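Local atomic coordinates of Plm1 (Streptomyces sp. HK803, PDB entry 4HXY), a protein that probably reduces a beta-keto polyketide intermediate with NADPH, as the ketoreductase domain of the first module in phoslactomycin biosynthesis. Residues Ala299-Ala304 against Asn339-Ala344; Phe317-Ser322 against Asp343-Arg348. One frame throughout, in Å; residues are numbered along the deposited sequence.

Contact 1 (Ala299-Ala304 against Asn339-Ala344). With NDP (NADPH dihydro-nicotinamide-adenine-dinucleotide phosphate), chain C.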
ATOM      1  N   ALA A 299      -1.324   7.806  10.656  1.00  7.03           N
ATOM      2  CA  ALA A 299      -1.886   6.685  11.446  1.00  7.06           C
ATOM      3  C   ALA A 299      -1.563   5.339  10.806  1.00  7.34           C
ATOM      4  O   ALA A 299      -1.173   4.378  11.476  1.00  7.60           O
ATOM      5  CB  ALA A 299      -3.384   6.831  11.652  1.00  7.13           C
ATOM      6  N   LYS A 300      -1.733   5.260   9.496  1.00  8.31           N
ATOM      7  CA  LYS A 300      -1.568   3.993   8.797  1.00  8.17           C
ATOM      8  C   LYS A 300      -0.103   3.555   8.820  1.00  8.09           C
ATOM      9  O   LYS A 300       0.222   2.480   9.328  1.00  8.83           O
ATOM     10  CB  LYS A 300      -2.131   4.117   7.373  1.00  8.57           C
ATOM     11  CG  LYS A 300      -2.180   2.819   6.624  1.00  9.47           C
ATOM     12  CD  LYS A 300      -3.003   2.950   5.319  1.00 10.49           C
ATOM     13  CE  LYS A 300      -4.533   2.832   5.538  1.00 11.33           C
ATOM     14  NZ  LYS A 300      -4.973   1.455   5.868  1.00 14.39           N
ATOM     15  N   VAL A 301       0.797   4.415   8.342  1.00  7.83           N
ATOM     16  CA  VAL A 301       2.214   4.054   8.171  1.00  7.43           C
ATOM     17  C   VAL A 301       3.033   4.200   9.456  1.00  8.20           C
ATOM     18  O   VAL A 301       3.728   3.266   9.881  1.00  7.39           O
ATOM     19  CB  VAL A 301       2.875   4.832   7.052  1.00  7.46           C
ATOM     20  CG1 VAL A 301       4.320   4.375   6.870  1.00  7.48           C
ATOM     21  CG2 VAL A 301       2.107   4.640   5.739  1.00  6.99           C
ATOM     22  N   GLU A 302       3.007   5.383  10.053  1.00  8.56           N
ATOM     23  CA  GLU A 302       3.788   5.604  11.261  1.00  9.30           C
ATOM     24  C   GLU A 302       3.250   4.736  12.419  1.00  8.49           C
ATOM     25  O   GLU A 302       4.044   4.214  13.208  1.00  8.54           O
ATOM     26  CB  GLU A 302       3.856   7.099  11.609  1.00  9.61           C
ATOM     27  CG  GLU A 302       4.448   7.975  10.467  1.00 13.24           C
ATOM     28  CD  GLU A 302       5.799   7.484   9.914  1.00 20.41           C
ATOM     29  OE1 GLU A 302       6.689   7.104  10.718  1.00 22.84           O
ATOM     30  OE2 GLU A 302       5.971   7.466   8.665  1.00 25.48           O
ATOM     31  N   GLY A 303       1.928   4.575  12.514  1.00  7.83           N
ATOM     32  CA  GLY A 303       1.321   3.612  13.442  1.00  7.56           C
ATOM     33  C   GLY A 303       1.833   2.193  13.260  1.00  7.02           C
ATOM     34  O   GLY A 303       2.227   1.527  14.208  1.00  7.82           O
ATOM     35  N   ALA A 304       1.825   1.704  12.027  1.00  7.16           N
ATOM     36  CA  ALA A 304       2.290   0.352  11.768  1.00  5.91           C
ATOM     37  C   ALA A 304       3.763   0.156  12.098  1.00  6.57           C
ATOM     38  O   ALA A 304       4.139  -0.895  12.649  1.00  7.35           O
ATOM     39  CB  ALA A 304       2.011  -0.031  10.325  1.00  6.19           C
ATOM     40  N   ASN A 339      -1.042   2.613   1.980  1.00  4.64           N
ATOM     41  CA  ASN A 339      -1.388   1.212   1.842  1.00  4.92           C
ATOM     42  C   ASN A 339      -0.259   0.410   1.206  1.00  4.84           C
ATOM     43  O   ASN A 339       0.022  -0.710   1.626  1.00  5.42           O
ATOM     44  CB  ASN A 339      -2.723   1.067   1.109  1.00  4.86           C
ATOM     45  CG  ASN A 339      -3.904   1.414   1.991  1.00  3.69           C
ATOM     46  OD1 ASN A 339      -4.141   0.747   2.986  1.00  7.50           O
ATOM     47  ND2 ASN A 339      -4.659   2.452   1.624  1.00  6.57           N
ATOM     48  N   ALA A 340       0.424   0.996   0.226  1.00  4.44           N
ATOM     49  CA  ALA A 340       1.575   0.339  -0.387  1.00  4.48           C
ATOM     50  C   ALA A 340       2.675   0.134   0.663  1.00  5.29           C
ATOM     51  O   ALA A 340       3.387  -0.874   0.647  1.00  6.19           O
ATOM     52  CB  ALA A 340       2.115   1.169  -1.575  1.00  4.40           C
ATOM     53  N   CYS A 341       2.833   1.104   1.551  1.00  4.53           N
ATOM     54  CA  CYS A 341       3.776   0.963   2.662  1.00  5.50           C
ATOM     55  C   CYS A 341       3.436  -0.223   3.554  1.00  5.31           C
ATOM     56  O   CYS A 341       4.338  -0.958   3.982  1.00  5.13           O
ATOM     57  CB  CYS A 341       3.840   2.236   3.486  1.00  5.33           C
ATOM     58  SG  CYS A 341       4.653   3.644   2.670  1.00  7.07           S
ATOM     59  N   LEU A 342       2.154  -0.405   3.854  1.00  6.04           N
ATOM     60  CA  LEU A 342       1.733  -1.532   4.709  1.00  6.08           C
ATOM     61  C   LEU A 342       2.131  -2.854   4.086  1.00  6.45           C
ATOM     62  O   LEU A 342       2.645  -3.741   4.751  1.00  5.71           O
ATOM     63  CB  LEU A 342       0.225  -1.533   4.930  1.00  6.01           C
ATOM     64  CG  LEU A 342      -0.370  -0.448   5.798  1.00  6.59           C
ATOM     65  CD1 LEU A 342      -1.881  -0.693   5.950  1.00  6.97           C
ATOM     66  CD2 LEU A 342       0.342  -0.381   7.162  1.00  6.50           C
ATOM     67  N   ASP A 343       1.906  -2.995   2.782  1.00  6.42           N
ATOM     68  CA  ASP A 343       2.204  -4.259   2.126  1.00  6.46           C
ATOM     69  C   ASP A 343       3.695  -4.533   2.241  1.00  6.14           C
ATOM     70  O   ASP A 343       4.101  -5.668   2.478  1.00  6.43           O
ATOM     71  CB  ASP A 343       1.759  -4.222   0.655  1.00  7.20           C
ATOM     72  CG  ASP A 343       0.265  -3.932   0.496  1.00 11.55           C
ATOM     73  OD1 ASP A 343      -0.499  -4.068   1.487  1.00 12.60           O
ATOM     74  OD2 ASP A 343      -0.175  -3.577  -0.638  1.00 12.33           O
ATOM     75  N   ALA A 344       4.515  -3.484   2.112  1.00  5.88           N
ATOM     76  CA  ALA A 344       5.970  -3.653   2.214  1.00  5.42           C
ATOM     77  C   ALA A 344       6.408  -3.997   3.623  1.00  5.29           C
ATOM     78  O   ALA A 344       7.313  -4.796   3.793  1.00  6.23           O
ATOM     79  CB  ALA A 344       6.725  -2.426   1.732  1.00  6.18           C
TER
HETATM   80  PA  NDP C 501     -13.178   4.074  10.015  1.00 12.23           P
HETATM   81  O1A NDP C 501     -14.542   3.668  10.464  1.00 13.80           O
HETATM   82  O2A NDP C 501     -12.914   5.528   9.761  1.00 11.30           O
HETATM   83  O5B NDP C 501     -12.104   3.547  11.073  1.00 11.19           O
HETATM   84  C5B NDP C 501     -10.820   4.133  11.136  1.00 12.82           C
HETATM   85  C4B NDP C 501     -10.371   4.122  12.568  1.00 11.40           C
HETATM   86  O4B NDP C 501      -9.065   4.650  12.676  1.00  8.96           O
HETATM   87  C3B NDP C 501     -11.230   4.980  13.466  1.00 13.42           C
HETATM   88  O3B NDP C 501     -11.577   4.188  14.619  1.00 15.33           O
HETATM   89  C2B NDP C 501     -10.354   6.146  13.862  1.00 10.16           C
HETATM   90  O2B NDP C 501     -10.809   6.528  15.144  1.00 11.30           O
HETATM   91  C1B NDP C 501      -8.984   5.476  13.818  1.00  9.11           C
HETATM   92  N9A NDP C 501      -7.829   6.361  13.746  1.00  7.70           N
HETATM   93  C8A NDP C 501      -7.535   7.307  12.789  1.00  7.49           C
HETATM   94  N7A NDP C 501      -6.375   7.917  13.119  1.00  7.76           N
HETATM   95  C5A NDP C 501      -5.905   7.347  14.275  1.00  7.73           C
HETATM   96  C6A NDP C 501      -4.779   7.553  15.056  1.00  6.52           C
HETATM   97  N6A NDP C 501      -3.835   8.449  14.789  1.00  6.73           N
HETATM   98  N1A NDP C 501      -4.631   6.788  16.200  1.00  7.17           N
HETATM   99  C2A NDP C 501      -5.563   5.813  16.535  1.00  5.95           C
HETATM  100  N3A NDP C 501      -6.684   5.603  15.773  1.00  7.42           N
HETATM  101  C4A NDP C 501      -6.829   6.366  14.657  1.00  8.44           C
HETATM  102  O3  NDP C 501     -12.760   3.300   8.666  1.00 11.17           O
HETATM  103  PN  NDP C 501     -12.993   1.778   8.293  1.00 12.40           P
HETATM  104  O1N NDP C 501     -13.748   1.770   7.019  1.00 15.38           O
HETATM  105  O2N NDP C 501     -13.479   0.948   9.412  1.00 14.07           O
HETATM  106  O5D NDP C 501     -11.540   1.302   7.826  1.00 15.12           O
HETATM  107  C5D NDP C 501     -10.575   0.861   8.745  1.00 14.82           C
HETATM  108  C4D NDP C 501      -9.336   0.443   7.971  1.00 12.35           C
HETATM  109  O4D NDP C 501      -9.684  -0.414   6.897  1.00 11.63           O
HETATM  110  C3D NDP C 501      -8.625   1.625   7.355  1.00 12.04           C
HETATM  111  O3D NDP C 501      -7.257   1.527   7.614  1.00 14.77           O
HETATM  112  C2D NDP C 501      -8.874   1.500   5.867  1.00 12.84           C
HETATM  113  O2D NDP C 501      -7.840   2.053   5.079  1.00 14.33           O
HETATM  114  C1D NDP C 501      -9.059   0.005   5.702  1.00 12.33           C
HETATM  115  N1N NDP C 501      -9.932  -0.319   4.566  1.00 11.07           N
HETATM  116  C2N NDP C 501     -11.274  -0.072   4.623  1.00  9.58           C
HETATM  117  C3N NDP C 501     -12.104  -0.219   3.510  1.00 10.59           C
HETATM  118  C7N NDP C 501     -13.568  -0.026   3.595  1.00 11.03           C
HETATM  119  O7N NDP C 501     -14.287  -0.415   2.487  1.00 11.88           O
HETATM  120  N7N NDP C 501     -14.208   0.522   4.617  1.00 12.14           N
HETATM  121  C4N NDP C 501     -11.561  -0.972   2.325  1.00  9.76           C
HETATM  122  C5N NDP C 501     -10.087  -1.206   2.369  1.00  9.96           C
HETATM  123  C6N NDP C 501      -9.342  -0.896   3.482  1.00 10.14           C
HETATM  124  P2B NDP C 501     -10.421   7.915  15.838  1.00 13.15           P
HETATM  125  O1X NDP C 501     -11.267   7.956  17.090  1.00 13.44           O
HETATM  126  O2X NDP C 501     -10.731   9.095  14.907  1.00 13.76           O
HETATM  127  O3X NDP C 501      -8.977   7.953  16.130  1.00 10.20           O
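Helices 290-310 and 333-351 flank the Rossmann-type sheet of this short-chain dehydrogenase/reductase fold, and they meet where the axes of segments 299-304 and 339-344 pass 9.0 Å apart at 26°. The tightly packed part is buried. Leu342, which also rests on His275 and Leu319 of the strands, places CD2 3.6 Å from Ala304 CB, while its CD1 meets Lys300 CG at 3.6 Å, the two side chains crossing at about a right angle. Val301 CG2 touches Cys341 CB at 3.7 Å, and helix 105-120 covers Cys341. Lys300 leaves its helix with CG anti to the backbone N, then bends at chi3 and chi4, so that NZ reaches the nicotinamide ribose and hydrogen-bonds O3D (2.9 Å) and O2D (3.0 Å) of NADPH. A methionine here, lacking the ammonium, would probably weaken the hold on that ribose and on Asn339 OD1. By contrast, the partly exposed Glu302 and Asp343 do not touch the opposing segment; Glu302 forms a salt bridge with Arg106. At the cofactor end, Asn339 OD1 takes the third bond from Lys300 NZ, 3.1 Å long, the donor standing 29° above the carbonyl plane at a C=O...N angle of 134°.

Contact 2 (Phe317-Ser322 against Asp343-Arg348). With NDP (NADPH dihydro-nicotinamide-adenine-dinucleotide phosphate), chain C.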
ATOM      1  N   PHE A 317       0.307 -10.354  13.219  1.00  7.15           N
ATOM      2  CA  PHE A 317       0.437  -8.924  12.957  1.00  6.95           C
ATOM      3  C   PHE A 317      -0.272  -8.691  11.636  1.00  6.80           C
ATOM      4  O   PHE A 317       0.273  -9.031  10.575  1.00  5.95           O
ATOM      5  CB  PHE A 317       1.928  -8.589  12.873  1.00  6.19           C
ATOM      6  CG  PHE A 317       2.254  -7.129  12.713  1.00  8.71           C
ATOM      7  CD1 PHE A 317       2.419  -6.315  13.809  1.00  9.31           C
ATOM      8  CD2 PHE A 317       2.518  -6.608  11.469  1.00  9.52           C
ATOM      9  CE1 PHE A 317       2.773  -4.973  13.670  1.00 11.56           C
ATOM     10  CE2 PHE A 317       2.887  -5.262  11.321  1.00 10.35           C
ATOM     11  CZ  PHE A 317       2.990  -4.448  12.425  1.00 10.09           C
ATOM     12  N   VAL A 318      -1.487  -8.150  11.725  1.00  5.14           N
ATOM     13  CA  VAL A 318      -2.431  -8.123  10.618  1.00  5.83           C
ATOM     14  C   VAL A 318      -2.660  -6.678  10.220  1.00  5.99           C
ATOM     15  O   VAL A 318      -3.153  -5.877  11.011  1.00  6.26           O
ATOM     16  CB  VAL A 318      -3.768  -8.779  10.987  1.00  5.02           C
ATOM     17  CG1 VAL A 318      -4.724  -8.825   9.782  1.00  5.20           C
ATOM     18  CG2 VAL A 318      -3.518 -10.211  11.507  1.00  6.01           C
ATOM     19  N   LEU A 319      -2.295  -6.361   8.992  1.00  5.24           N
ATOM     20  CA  LEU A 319      -2.469  -4.994   8.465  1.00  4.60           C
ATOM     21  C   LEU A 319      -3.653  -4.905   7.496  1.00  5.72           C
ATOM     22  O   LEU A 319      -3.773  -5.712   6.588  1.00  5.68           O
ATOM     23  CB  LEU A 319      -1.175  -4.552   7.777  1.00  4.66           C
ATOM     24  CG  LEU A 319       0.080  -4.638   8.652  1.00  5.27           C
ATOM     25  CD1 LEU A 319       1.342  -4.256   7.863  1.00  8.58           C
ATOM     26  CD2 LEU A 319      -0.036  -3.783   9.893  1.00  8.31           C
ATOM     27  N   PHE A 320      -4.546  -3.940   7.717  1.00  5.28           N
ATOM     28  CA  PHE A 320      -5.653  -3.704   6.801  1.00  6.16           C
ATOM     29  C   PHE A 320      -5.242  -2.678   5.757  1.00  7.35           C
ATOM     30  O   PHE A 320      -5.190  -1.464   6.019  1.00  7.71           O
ATOM     31  CB  PHE A 320      -6.885  -3.255   7.567  1.00  7.46           C
ATOM     32  CG  PHE A 320      -7.742  -4.384   8.067  1.00  6.62           C
ATOM     33  CD1 PHE A 320      -7.215  -5.623   8.386  1.00  7.89           C
ATOM     34  CD2 PHE A 320      -9.110  -4.206   8.163  1.00  7.90           C
ATOM     35  CE1 PHE A 320      -8.030  -6.671   8.816  1.00  9.06           C
ATOM     36  CE2 PHE A 320      -9.942  -5.249   8.581  1.00  9.03           C
ATOM     37  CZ  PHE A 320      -9.400  -6.477   8.926  1.00  9.03           C
ATOM     38  N   SER A 321      -4.900  -3.193   4.581  1.00  6.80           N
ATOM     39  CA  SER A 321      -4.538  -2.392   3.456  1.00  6.92           C
ATOM     40  C   SER A 321      -5.729  -2.247   2.497  1.00  6.43           C
ATOM     41  O   SER A 321      -6.858  -2.556   2.862  1.00  5.73           O
ATOM     42  CB  SER A 321      -3.303  -3.011   2.788  1.00  8.44           C
ATOM     43  OG  SER A 321      -2.814  -2.196   1.748  1.00  8.50           O
ATOM     44  N   SER A 322      -5.472  -1.794   1.283  1.00  5.74           N
ATOM     45  CA  SER A 322      -6.530  -1.449   0.330  1.00  5.18           C
ATOM     46  C   SER A 322      -6.072  -1.701  -1.090  1.00  4.81           C
ATOM     47  O   SER A 322      -4.876  -1.555  -1.382  1.00  4.37           O
ATOM     48  CB  SER A 322      -6.888   0.033   0.435  1.00  5.95           C
ATOM     49  OG  SER A 322      -7.820   0.402  -0.584  1.00  7.08           O
ATOM     50  N   ASP A 343       1.906  -2.995   2.782  1.00  6.42           N
ATOM     51  CA  ASP A 343       2.204  -4.259   2.126  1.00  6.46           C
ATOM     52  C   ASP A 343       3.695  -4.533   2.241  1.00  6.14           C
ATOM     53  O   ASP A 343       4.101  -5.668   2.478  1.00  6.43           O
ATOM     54  CB  ASP A 343       1.759  -4.222   0.655  1.00  7.20           C
ATOM     55  CG  ASP A 343       0.265  -3.932   0.496  1.00 11.55           C
ATOM     56  OD1 ASP A 343      -0.499  -4.068   1.487  1.00 12.60           O
ATOM     57  OD2 ASP A 343      -0.175  -3.577  -0.638  1.00 12.33           O
ATOM     58  N   ALA A 344       4.515  -3.484   2.112  1.00  5.88           N
ATOM     59  CA  ALA A 344       5.970  -3.653   2.214  1.00  5.42           C
ATOM     60  C   ALA A 344       6.408  -3.997   3.623  1.00  5.29           C
ATOM     61  O   ALA A 344       7.313  -4.796   3.793  1.00  6.23           O
ATOM     62  CB  ALA A 344       6.725  -2.426   1.732  1.00  6.18           C
ATOM     63  N   LEU A 345       5.760  -3.394   4.620  1.00  5.19           N
ATOM     64  CA  LEU A 345       6.092  -3.677   6.009  1.00  4.62           C
ATOM     65  C   LEU A 345       5.807  -5.149   6.321  1.00  5.17           C
ATOM     66  O   LEU A 345       6.609  -5.782   7.002  1.00  5.11           O
ATOM     67  CB  LEU A 345       5.307  -2.785   6.955  1.00  4.66           C
ATOM     68  CG  LEU A 345       5.517  -3.054   8.432  1.00  6.73           C
ATOM     69  CD1 LEU A 345       6.980  -2.905   8.831  1.00  5.26           C
ATOM     70  CD2 LEU A 345       4.595  -2.124   9.221  1.00  6.91           C
ATOM     71  N   ALA A 346       4.698  -5.704   5.831  1.00  5.11           N
ATOM     72  CA  ALA A 346       4.439  -7.115   6.080  1.00  5.82           C
ATOM     73  C   ALA A 346       5.563  -7.966   5.497  1.00  6.16           C
ATOM     74  O   ALA A 346       6.013  -8.914   6.139  1.00  7.22           O
ATOM     75  CB  ALA A 346       3.078  -7.555   5.557  1.00  6.32           C
ATOM     76  N   ARG A 347       6.001  -7.649   4.277  1.00  6.49           N
ATOM     77  CA  ARG A 347       7.118  -8.388   3.660  1.00  7.64           C
ATOM     78  C   ARG A 347       8.386  -8.263   4.505  1.00  7.21           C
ATOM     79  O   ARG A 347       9.104  -9.244   4.715  1.00  7.22           O
ATOM     80  CB  ARG A 347       7.384  -7.892   2.236  1.00  8.33           C
ATOM     81  CG  ARG A 347       6.307  -8.250   1.259  1.00 13.03           C
ATOM     82  CD  ARG A 347       6.705  -8.040  -0.201  1.00 18.44           C
ATOM     83  NE  ARG A 347       6.762  -6.626  -0.565  1.00 22.75           N
ATOM     84  CZ  ARG A 347       7.874  -5.919  -0.765  1.00 23.75           C
ATOM     85  NH1 ARG A 347       9.089  -6.480  -0.668  1.00 25.62           N
ATOM     86  NH2 ARG A 347       7.762  -4.632  -1.089  1.00 24.83           N
ATOM     87  N   ARG A 348       8.646  -7.058   4.976  1.00  6.47           N
ATOM     88  CA  ARG A 348       9.843  -6.765   5.759  1.00  7.13           C
ATOM     89  C   ARG A 348       9.849  -7.575   7.048  1.00  7.61           C
ATOM     90  O   ARG A 348      10.866  -8.186   7.416  1.00  6.63           O
ATOM     91  CB  ARG A 348       9.959  -5.271   6.054  1.00  6.94           C
ATOM     92  CG  ARG A 348      11.297  -4.858   6.617  1.00  8.42           C
ATOM     93  CD  ARG A 348      11.320  -3.396   6.986  1.00  9.12           C
ATOM     94  NE  ARG A 348      10.659  -3.133   8.266  1.00 10.72           N
ATOM     95  CZ  ARG A 348      10.583  -1.941   8.845  1.00 11.31           C
ATOM     96  NH1 ARG A 348      11.094  -0.868   8.256  1.00 11.83           N
ATOM     97  NH2 ARG A 348      10.004  -1.821  10.031  1.00 11.46           N
TER
HETATM   98  PA  NDP C 501     -13.178   4.074  10.015  1.00 12.23           P
HETATM   99  O1A NDP C 501     -14.542   3.668  10.464  1.00 13.80           O
HETATM  100  O2A NDP C 501     -12.914   5.528   9.761  1.00 11.30           O
HETATM  101  O5B NDP C 501     -12.104   3.547  11.073  1.00 11.19           O
HETATM  102  C5B NDP C 501     -10.820   4.133  11.136  1.00 12.82           C
HETATM  103  C4B NDP C 501     -10.371   4.122  12.568  1.00 11.40           C
HETATM  104  O4B NDP C 501      -9.065   4.650  12.676  1.00  8.96           O
HETATM  105  C3B NDP C 501     -11.230   4.980  13.466  1.00 13.42           C
HETATM  106  O3B NDP C 501     -11.577   4.188  14.619  1.00 15.33           O
HETATM  107  C2B NDP C 501     -10.354   6.146  13.862  1.00 10.16           C
HETATM  108  O2B NDP C 501     -10.809   6.528  15.144  1.00 11.30           O
HETATM  109  C1B NDP C 501      -8.984   5.476  13.818  1.00  9.11           C
HETATM  110  N9A NDP C 501      -7.829   6.361  13.746  1.00  7.70           N
HETATM  111  C8A NDP C 501      -7.535   7.307  12.789  1.00  7.49           C
HETATM  112  N7A NDP C 501      -6.375   7.917  13.119  1.00  7.76           N
HETATM  113  C5A NDP C 501      -5.905   7.347  14.275  1.00  7.73           C
HETATM  114  C6A NDP C 501      -4.779   7.553  15.056  1.00  6.52           C
HETATM  115  N6A NDP C 501      -3.835   8.449  14.789  1.00  6.73           N
HETATM  116  N1A NDP C 501      -4.631   6.788  16.200  1.00  7.17           N
HETATM  117  C2A NDP C 501      -5.563   5.813  16.535  1.00  5.95           C
HETATM  118  N3A NDP C 501      -6.684   5.603  15.773  1.00  7.42           N
HETATM  119  C4A NDP C 501      -6.829   6.366  14.657  1.00  8.44           C
HETATM  120  O3  NDP C 501     -12.760   3.300   8.666  1.00 11.17           O
HETATM  121  PN  NDP C 501     -12.993   1.778   8.293  1.00 12.40           P
HETATM  122  O1N NDP C 501     -13.748   1.770   7.019  1.00 15.38           O
HETATM  123  O2N NDP C 501     -13.479   0.948   9.412  1.00 14.07           O
HETATM  124  O5D NDP C 501     -11.540   1.302   7.826  1.00 15.12           O
HETATM  125  C5D NDP C 501     -10.575   0.861   8.745  1.00 14.82           C
HETATM  126  C4D NDP C 501      -9.336   0.443   7.971  1.00 12.35           C
HETATM  127  O4D NDP C 501      -9.684  -0.414   6.897  1.00 11.63           O
HETATM  128  C3D NDP C 501      -8.625   1.625   7.355  1.00 12.04           C
HETATM  129  O3D NDP C 501      -7.257   1.527   7.614  1.00 14.77           O
HETATM  130  C2D NDP C 501      -8.874   1.500   5.867  1.00 12.84           C
HETATM  131  O2D NDP C 501      -7.840   2.053   5.079  1.00 14.33           O
HETATM  132  C1D NDP C 501      -9.059   0.005   5.702  1.00 12.33           C
HETATM  133  N1N NDP C 501      -9.932  -0.319   4.566  1.00 11.07           N
HETATM  134  C2N NDP C 501     -11.274  -0.072   4.623  1.00  9.58           C
HETATM  135  C3N NDP C 501     -12.104  -0.219   3.510  1.00 10.59           C
HETATM  136  C7N NDP C 501     -13.568  -0.026   3.595  1.00 11.03           C
HETATM  137  O7N NDP C 501     -14.287  -0.415   2.487  1.00 11.88           O
HETATM  138  N7N NDP C 501     -14.208   0.522   4.617  1.00 12.14           N
HETATM  139  C4N NDP C 501     -11.561  -0.972   2.325  1.00  9.76           C
HETATM  140  C5N NDP C 501     -10.087  -1.206   2.369  1.00  9.96           C
HETATM  141  C6N NDP C 501      -9.342  -0.896   3.482  1.00 10.14           C
HETATM  142  P2B NDP C 501     -10.421   7.915  15.838  1.00 13.15           P
HETATM  143  O1X NDP C 501     -11.267   7.956  17.090  1.00 13.44           O
HETATM  144  O2X NDP C 501     -10.731   9.095  14.907  1.00 13.76           O
HETATM  145  O3X NDP C 501      -8.977   7.953  16.130  1.00 10.20           O
HETATM  146  O   HOH W   1      -2.013  -1.861  -0.908  1.00 11.59           O
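One water ties the end of a strand to a helix: it lies within hydrogen-bonding distance of Ser321 OG, of the backbone Ser322 O, and of Asp343 OD2, the last at a notably short 2.5 Å. Beside it, Ser321 holds OG anti to its backbone N, which brings that hydroxyl to 3.0 Å from Asp343 OD1, and the same hydroxyl lies close to Asn339 O. Asp343 OD1 is also hydrogen-bonded to Ser358 OG of the adjacent strand 357-361, so both carboxylate oxygens have partners, and a negative charge on the group would probably be steadied by them. This is the helix-on-sheet layer of the Rossmann fold, with segment 343-348 antiparallel to the strand at 159° and 9.3 Å between axes. Farther from the cofactor the contact turns apolar. Leu345 CD2 faces two residues of the strand at once, 4.1 Å from Leu319 CD1 and equally far from Phe317 CE2, at the edge of that ring and near its plane; Leu319 CD1 also comes within 4.4 Å of Ala346 CB. Phe320 points away from the helix, its ring edge-to-face with Trp361 and its own edge at the ribose O4D of NADPH. At the strand's end Ser321 O approaches the nicotinamide C6N to 3.1 Å, and Ser322 OG caps the amide of Ser324.

Overall arrangement
Both contacts are buried and draw on helix 333-351, showing how one helix of a Rossmann fold can serve two neighbours. Contact 1 sets it against helix 290-310 within one layer; contact 2 sets its next turn against strand 316-322, which follows helix 290-310 in the chain. Their centres are 7 Å apart, and Asn339 O probably accepts a hydrogen bond from Ser321 OG where they meet. The chemistry differs with place: in contact 1 a lysine side chain reaches the nicotinamide ribose directly, whereas in contact 2 a strand hydroxyl, a helix carboxylate and a water meet on the side of the strand that faces the helix, while the strand's backbone approaches the nicotinamide. Away from NADPH both become apolar.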